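Local structure of succinate dehydrogenase subunit A (Mycolicibacterium smegmatis, 7D6V) at residues Asp73-Met86 / Ser415-Asn427. The protein probably oxidises succinate to fumarate as the FAD-carrying flavoprotein subunit of the respiratory complex succinate dehydrogenase 1, which passes the electrons on to quinone. Sequence-based numbering, arbitrary orientation.
With FAD (flavin-adenine dinucleotide), chain D.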
loop_
_atom_site.group_PDB
_atom_site.type_symbol
_atom_site.label_atom_id
_atom_site.label_comp_id
_atom_site.label_asym_id
_atom_site.label_seq_id
_atom_site.Cartn_x
_atom_site.Cartn_y
_atom_site.Cartn_z
ATOM N N ASP A 73 27.507 13.184 -9.161
ATOM C CA ASP A 73 27.179 11.897 -8.558
ATOM C C ASP A 73 26.471 10.987 -9.549
ATOM O O ASP A 73 26.755 9.787 -9.616
ATOM C CB ASP A 73 26.316 12.106 -7.316
ATOM C CG ASP A 73 27.095 12.675 -6.157
ATOM O OD1 ASP A 73 28.323 12.838 -6.286
ATOM O OD2 ASP A 73 26.483 12.962 -5.114
ATOM N N THR A 74 25.534 11.539 -10.321
ATOM C CA THR A 74 24.831 10.745 -11.322
ATOM C C THR A 74 25.775 10.286 -12.426
ATOM O O THR A 74 25.702 9.138 -12.875
ATOM C CB THR A 74 23.668 11.550 -11.901
ATOM O OG1 THR A 74 22.658 11.712 -10.900
ATOM C CG2 THR A 74 23.064 10.848 -13.103
ATOM N N MET A 75 26.680 11.162 -12.864
ATOM C CA MET A 75 27.607 10.789 -13.928
ATOM C C MET A 75 28.592 9.724 -13.458
ATOM O O MET A 75 28.986 8.852 -14.237
ATOM C CB MET A 75 28.348 12.025 -14.431
ATOM C CG MET A 75 27.471 12.998 -15.201
ATOM S SD MET A 75 26.628 12.282 -16.620
ATOM C CE MET A 75 28.010 11.912 -17.688
ATOM N N ARG A 76 29.011 9.789 -12.192
ATOM C CA ARG A 76 29.881 8.758 -11.631
ATOM C C ARG A 76 29.167 7.416 -11.552
ATOM O O ARG A 76 29.705 6.386 -11.970
ATOM C CB ARG A 76 30.353 9.175 -10.245
ATOM C CG ARG A 76 31.721 9.779 -10.205
ATOM C CD ARG A 76 32.134 10.036 -8.774
ATOM N NE ARG A 76 31.326 11.088 -8.170
ATOM C CZ ARG A 76 31.547 12.388 -8.332
ATOM N NH1 ARG A 76 32.553 12.806 -9.083
ATOM N NH2 ARG A 76 30.757 13.269 -7.743
ATOM N N GLY A 77 27.961 7.412 -10.999
ATOM C CA GLY A 77 27.144 6.224 -10.894
ATOM C C GLY A 77 26.437 5.945 -12.199
ATOM O O GLY A 77 25.270 6.302 -12.375
ATOM N N GLY A 78 27.148 5.326 -13.132
ATOM C CA GLY A 78 26.723 5.248 -14.511
ATOM C C GLY A 78 27.943 5.264 -15.401
ATOM O O GLY A 78 27.852 5.037 -16.610
ATOM N N LYS A 79 29.094 5.540 -14.789
ATOM C CA LYS A 79 30.404 5.382 -15.419
ATOM C C LYS A 79 30.556 6.264 -16.652
ATOM O O LYS A 79 31.236 5.894 -17.610
ATOM C CB LYS A 79 30.679 3.918 -15.765
ATOM C CG LYS A 79 31.305 3.129 -14.627
ATOM C CD LYS A 79 30.332 2.929 -13.485
ATOM C CE LYS A 79 30.988 2.232 -12.314
ATOM N NZ LYS A 79 30.103 2.238 -11.121
ATOM N N PHE A 80 29.917 7.431 -16.625
ATOM C CA PHE A 80 30.011 8.444 -17.671
ATOM C C PHE A 80 29.488 7.946 -19.012
ATOM O O PHE A 80 29.833 8.492 -20.063
ATOM C CB PHE A 80 31.446 8.965 -17.798
ATOM C CG PHE A 80 31.929 9.678 -16.570
ATOM C CD1 PHE A 80 32.590 8.991 -15.570
ATOM C CD2 PHE A 80 31.698 11.031 -16.404
ATOM C CE1 PHE A 80 33.023 9.640 -14.439
ATOM C CE2 PHE A 80 32.131 11.686 -15.272
ATOM C CZ PHE A 80 32.795 10.990 -14.290
ATOM N N LEU A 81 28.644 6.921 -18.987
ATOM C CA LEU A 81 27.890 6.503 -20.157
ATOM C C LEU A 81 26.553 7.224 -20.251
ATOM O O LEU A 81 25.848 7.079 -21.253
ATOM C CB LEU A 81 27.667 4.985 -20.111
ATOM C CG LEU A 81 27.079 4.273 -21.329
ATOM C CD1 LEU A 81 28.053 4.305 -22.492
ATOM C CD2 LEU A 81 26.691 2.866 -20.987
ATOM N N ASN A 82 26.217 8.020 -19.238
ATOM C CA ASN A 82 24.930 8.695 -19.156
ATOM C C ASN A 82 24.738 9.660 -20.316
ATOM O O ASN A 82 25.698 10.161 -20.906
ATOM C CB ASN A 82 24.841 9.482 -17.849
ATOM C CG ASN A 82 25.116 8.634 -16.634
ATOM O OD1 ASN A 82 26.247 8.558 -16.167
ATOM N ND2 ASN A 82 24.074 8.043 -16.078
ATOM N N ASN A 83 23.475 9.926 -20.639
ATOM C CA ASN A 83 23.136 11.112 -21.414
ATOM C C ASN A 83 23.340 12.324 -20.518
ATOM O O ASN A 83 22.579 12.542 -19.573
ATOM C CB ASN A 83 21.699 11.035 -21.921
ATOM C CG ASN A 83 21.445 11.959 -23.095
ATOM O OD1 ASN A 83 21.986 13.060 -23.162
ATOM N ND2 ASN A 83 20.621 11.513 -24.031
ATOM N N TRP A 84 24.384 13.104 -20.802
ATOM C CA TRP A 84 24.767 14.186 -19.906
ATOM C C TRP A 84 23.711 15.280 -19.852
ATOM O O TRP A 84 23.516 15.897 -18.800
ATOM C CB TRP A 84 26.108 14.762 -20.341
ATOM C CG TRP A 84 26.111 15.222 -21.754
ATOM C CD1 TRP A 84 26.423 14.482 -22.853
ATOM C CD2 TRP A 84 25.794 16.535 -22.229
ATOM N NE1 TRP A 84 26.325 15.254 -23.984
ATOM C CE2 TRP A 84 25.938 16.517 -23.626
ATOM C CE3 TRP A 84 25.400 17.721 -21.606
ATOM C CZ2 TRP A 84 25.702 17.639 -24.412
ATOM C CZ3 TRP A 84 25.166 18.832 -22.387
ATOM C CH2 TRP A 84 25.317 18.784 -23.774
ATOM N N ARG A 85 23.031 15.542 -20.969
ATOM C CA ARG A 85 21.960 16.529 -20.963
ATOM C C ARG A 85 20.822 16.096 -20.052
ATOM O O ARG A 85 20.303 16.901 -19.269
ATOM C CB ARG A 85 21.462 16.760 -22.387
ATOM C CG ARG A 85 20.432 17.863 -22.522
ATOM C CD ARG A 85 20.892 19.169 -21.912
ATOM N NE ARG A 85 19.940 20.235 -22.199
ATOM C CZ ARG A 85 19.790 21.330 -21.463
ATOM N NH1 ARG A 85 18.894 22.240 -21.806
ATOM N NH2 ARG A 85 20.533 21.514 -20.384
ATOM N N MET A 86 20.437 14.821 -20.118
ATOM C CA MET A 86 19.370 14.326 -19.257
ATOM C C MET A 86 19.779 14.366 -17.793
ATOM O O MET A 86 18.977 14.736 -16.931
ATOM C CB MET A 86 18.981 12.908 -19.667
ATOM C CG MET A 86 18.028 12.851 -20.842
ATOM S SD MET A 86 17.715 11.172 -21.404
ATOM C CE MET A 86 16.423 10.679 -20.271
ATOM N N SER A 415 12.096 4.515 -20.705
ATOM C CA SER A 415 13.019 5.417 -21.365
ATOM C C SER A 415 14.461 4.972 -21.131
ATOM O O SER A 415 14.773 4.255 -20.178
ATOM C CB SER A 415 12.818 6.843 -20.860
ATOM O OG SER A 415 13.562 7.767 -21.627
ATOM N N GLY A 416 15.343 5.411 -22.017
ATOM C CA GLY A 416 16.749 5.084 -21.912
ATOM C C GLY A 416 17.617 6.313 -22.079
ATOM O O GLY A 416 17.282 7.244 -22.810
ATOM N N GLY A 417 18.746 6.307 -21.374
ATOM C CA GLY A 417 19.730 7.357 -21.542
ATOM C C GLY A 417 20.196 8.037 -20.272
ATOM O O GLY A 417 21.379 8.364 -20.149
ATOM N N MET A 418 19.289 8.255 -19.318
ATOM C CA MET A 418 19.671 8.940 -18.088
ATOM C C MET A 418 20.731 8.171 -17.313
ATOM O O MET A 418 21.825 8.682 -17.062
ATOM C CB MET A 418 18.454 9.173 -17.202
ATOM C CG MET A 418 18.854 9.928 -15.971
ATOM S SD MET A 418 17.569 10.384 -14.822
ATOM C CE MET A 418 18.628 11.098 -13.581
ATOM N N HIS A 419 20.415 6.949 -16.905
ATOM C CA HIS A 419 21.367 6.099 -16.208
ATOM C C HIS A 419 22.127 5.292 -17.250
ATOM O O HIS A 419 21.535 4.466 -17.953
ATOM C CB HIS A 419 20.643 5.185 -15.223
ATOM C CG HIS A 419 19.458 5.822 -14.568
ATOM N ND1 HIS A 419 18.174 5.671 -15.045
ATOM C CD2 HIS A 419 19.359 6.604 -13.466
ATOM C CE1 HIS A 419 17.337 6.337 -14.271
ATOM N NE2 HIS A 419 18.030 6.910 -13.304
ATOM N N GLY A 420 23.424 5.545 -17.372
ATOM C CA GLY A 420 24.188 4.908 -18.423
ATOM C C GLY A 420 24.399 3.429 -18.194
ATOM O O GLY A 420 23.844 2.591 -18.911
ATOM N N SER A 421 25.190 3.097 -17.182
ATOM C CA SER A 421 25.486 1.717 -16.845
ATOM C C SER A 421 24.924 1.294 -15.503
ATOM O O SER A 421 24.928 0.097 -15.202
ATOM C CB SER A 421 27.000 1.484 -16.836
ATOM O OG SER A 421 27.521 1.605 -18.140
ATOM N N ASN A 422 24.453 2.234 -14.693
ATOM C CA ASN A 422 24.036 1.957 -13.330
ATOM C C ASN A 422 23.264 3.156 -12.815
ATOM O O ASN A 422 23.614 4.298 -13.113
ATOM C CB ASN A 422 25.243 1.667 -12.429
ATOM C CG ASN A 422 24.843 1.108 -11.084
ATOM O OD1 ASN A 422 24.085 0.144 -10.999
ATOM N ND2 ASN A 422 25.355 1.710 -10.020
ATOM N N ARG A 423 22.211 2.887 -12.060
ATOM C CA ARG A 423 21.371 3.914 -11.471
ATOM C C ARG A 423 21.723 4.145 -10.006
ATOM O O ARG A 423 22.075 3.218 -9.273
ATOM C CB ARG A 423 19.900 3.527 -11.593
ATOM C CG ARG A 423 19.578 2.287 -10.798
ATOM C CD ARG A 423 18.147 1.868 -10.922
ATOM N NE ARG A 423 17.275 2.849 -10.309
ATOM C CZ ARG A 423 16.996 2.859 -9.012
ATOM N NH1 ARG A 423 17.512 1.936 -8.213
ATOM N NH2 ARG A 423 16.199 3.787 -8.517
ATOM N N LEU A 424 21.648 5.407 -9.599
ATOM C CA LEU A 424 21.695 5.756 -8.188
ATOM C C LEU A 424 20.336 5.500 -7.559
ATOM O O LEU A 424 19.298 5.718 -8.188
ATOM C CB LEU A 424 22.078 7.224 -8.002
ATOM C CG LEU A 424 23.548 7.635 -7.959
ATOM C CD1 LEU A 424 24.229 7.301 -9.253
ATOM C CD2 LEU A 424 23.659 9.119 -7.687
ATOM N N GLY A 425 20.342 5.024 -6.323
ATOM C CA GLY A 425 19.099 4.897 -5.596
ATOM C C GLY A 425 18.484 6.255 -5.342
ATOM O O GLY A 425 19.172 7.178 -4.901
ATOM N N GLY A 426 17.191 6.392 -5.619
ATOM C CA GLY A 426 16.492 7.645 -5.481
ATOM C C GLY A 426 16.378 8.440 -6.763
ATOM O O GLY A 426 15.504 9.310 -6.861
ATOM N N ASN A 427 17.230 8.157 -7.748
ATOM C CA ASN A 427 17.215 8.923 -8.988
ATOM C C ASN A 427 16.042 8.544 -9.877
ATOM O O ASN A 427 15.583 9.370 -10.669
ATOM C CB ASN A 427 18.526 8.726 -9.744
ATOM C CG ASN A 427 19.540 9.807 -9.448
ATOM O OD1 ASN A 427 19.333 10.649 -8.581
ATOM N ND2 ASN A 427 20.655 9.776 -10.160
HETATM P PA FAD D . 5.280 2.141 -13.414
HETATM O O1A FAD D . 4.550 3.121 -12.574
HETATM O O2A FAD D . 6.022 1.037 -12.765
HETATM O O5B FAD D . 4.203 1.454 -14.372
HETATM C C5B FAD D . 4.003 1.822 -15.724
HETATM C C4B FAD D . 2.516 1.852 -16.036
HETATM O O4B FAD D . 2.288 1.498 -17.395
HETATM C C3B FAD D . 1.691 0.882 -15.225
HETATM O O3B FAD D . 0.521 1.571 -14.812
HETATM C C2B FAD D . 1.288 -0.188 -16.205
HETATM O O2B FAD D . 0.038 -0.785 -15.886
HETATM C C1B FAD D . 1.199 0.592 -17.483
HETATM N N9A FAD D . 1.343 -0.285 -18.656
HETATM C C8A FAD D . 2.371 -1.087 -18.927
HETATM N N7A FAD D . 2.172 -1.742 -20.085
HETATM C C5A FAD D . 0.987 -1.358 -20.568
HETATM C C6A FAD D . 0.165 -1.657 -21.749
HETATM N N6A FAD D . 0.575 -2.528 -22.684
HETATM N N1A FAD D . -1.013 -1.032 -21.866
HETATM C C2A FAD D . -1.447 -0.155 -20.958
HETATM N N3A FAD D . -0.755 0.162 -19.866
HETATM C C4A FAD D . 0.446 -0.395 -19.621
HETATM N N1 FAD D . 13.459 3.404 -7.437
HETATM C C2 FAD D . 13.943 4.286 -6.541
HETATM O O2 FAD D . 14.397 5.357 -6.955
HETATM N N3 FAD D . 13.959 4.062 -5.227
HETATM C C4 FAD D . 13.496 2.935 -4.703
HETATM O O4 FAD D . 13.520 2.750 -3.480
HETATM C C4X FAD D . 12.949 1.908 -5.605
HETATM N N5 FAD D . 12.463 0.747 -5.141
HETATM C C5X FAD D . 11.967 -0.165 -5.991
HETATM C C6 FAD D . 11.466 -1.357 -5.494
HETATM C C7 FAD D . 10.957 -2.305 -6.361
HETATM C C7M FAD D . 10.415 -3.600 -5.837
HETATM C C8 FAD D . 10.947 -2.044 -7.815
HETATM C C8M FAD D . 10.394 -3.072 -8.756
HETATM C C9 FAD D . 11.442 -0.855 -8.317
HETATM C C9A FAD D . 11.952 0.091 -7.451
HETATM N N10 FAD D . 12.455 1.292 -7.956
HETATM C C10 FAD D . 12.959 2.222 -7.043
HETATM C "C1'" FAD D . 12.440 1.576 -9.386
HETATM C "C2'" FAD D . 11.310 2.551 -9.696
HETATM O "O2'" FAD D . 10.184 2.279 -8.865
HETATM C "C3'" FAD D . 10.831 2.447 -11.133
HETATM O "O3'" FAD D . 11.888 2.851 -11.992
HETATM C "C4'" FAD D . 9.637 3.358 -11.367
HETATM O "O4'" FAD D . 8.564 2.966 -10.524
HETATM C "C5'" FAD D . 9.148 3.315 -12.801
HETATM O "O5'" FAD D . 7.921 4.028 -12.852
HETATM P P FAD D . 7.099 4.240 -14.201
HETATM O O1P FAD D . 6.122 5.332 -13.947
HETATM O O2P FAD D . 8.041 4.379 -15.343
HETATM O O3P FAD D . 6.304 2.859 -14.418
#
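Asn82 and Gly420 bring the two backbones together, CA to CA 3.9 Å, and the loop joining helices 67-76 and 84-102 runs from there beside residues 417-424, with Gly78 facing Asn422. Two backbone bonds tie the loops: Asn83 N, at the N-cap position of helix 84-102, donates to Gly417 O over 2.7 Å at a nearly straight 168°, while Ser421 N reaches Gly78 O only weakly. Leu81 turns its CD2 branch to Ser421 OG (3.2 Å), its CG anti to the backbone N (chi1 -171°) and CB lying against Gly420 CA. Phe245 lies against both Leu81 and Ser421. Helix 67-76 ends in a Schellman motif with Lys79 as its C-prime residue, and a type I' turn from Gly78 to Leu81 overlaps it. Leu424 straddles that helix end: CD1 sits by Gly77 CA and O, CD2 against the Asp73 backbone. Asp73 directs its carboxylate to Arg76 and Arg128. Asn427, the first residue of helix 427-448, donates from ND2 to Thr74 OG1 (2.9 Å), the hydroxyl tilted 16° from the amide plane; His70 takes OD1, so both ends of the amide are held. At the other end of the contact, Met86, bent at its last torsion, lays CE against Met418 CB at 4.0 Å, and Phe435 touches both. Met418 CG in turn covers one face of the His419 ring. The same loop reaches the flavin, where Arg423 NH2 lies 2.9 Å from FAD O2, in the guanidinium plane, and Gly426 N adds a weak hydrogen bond to that oxygen.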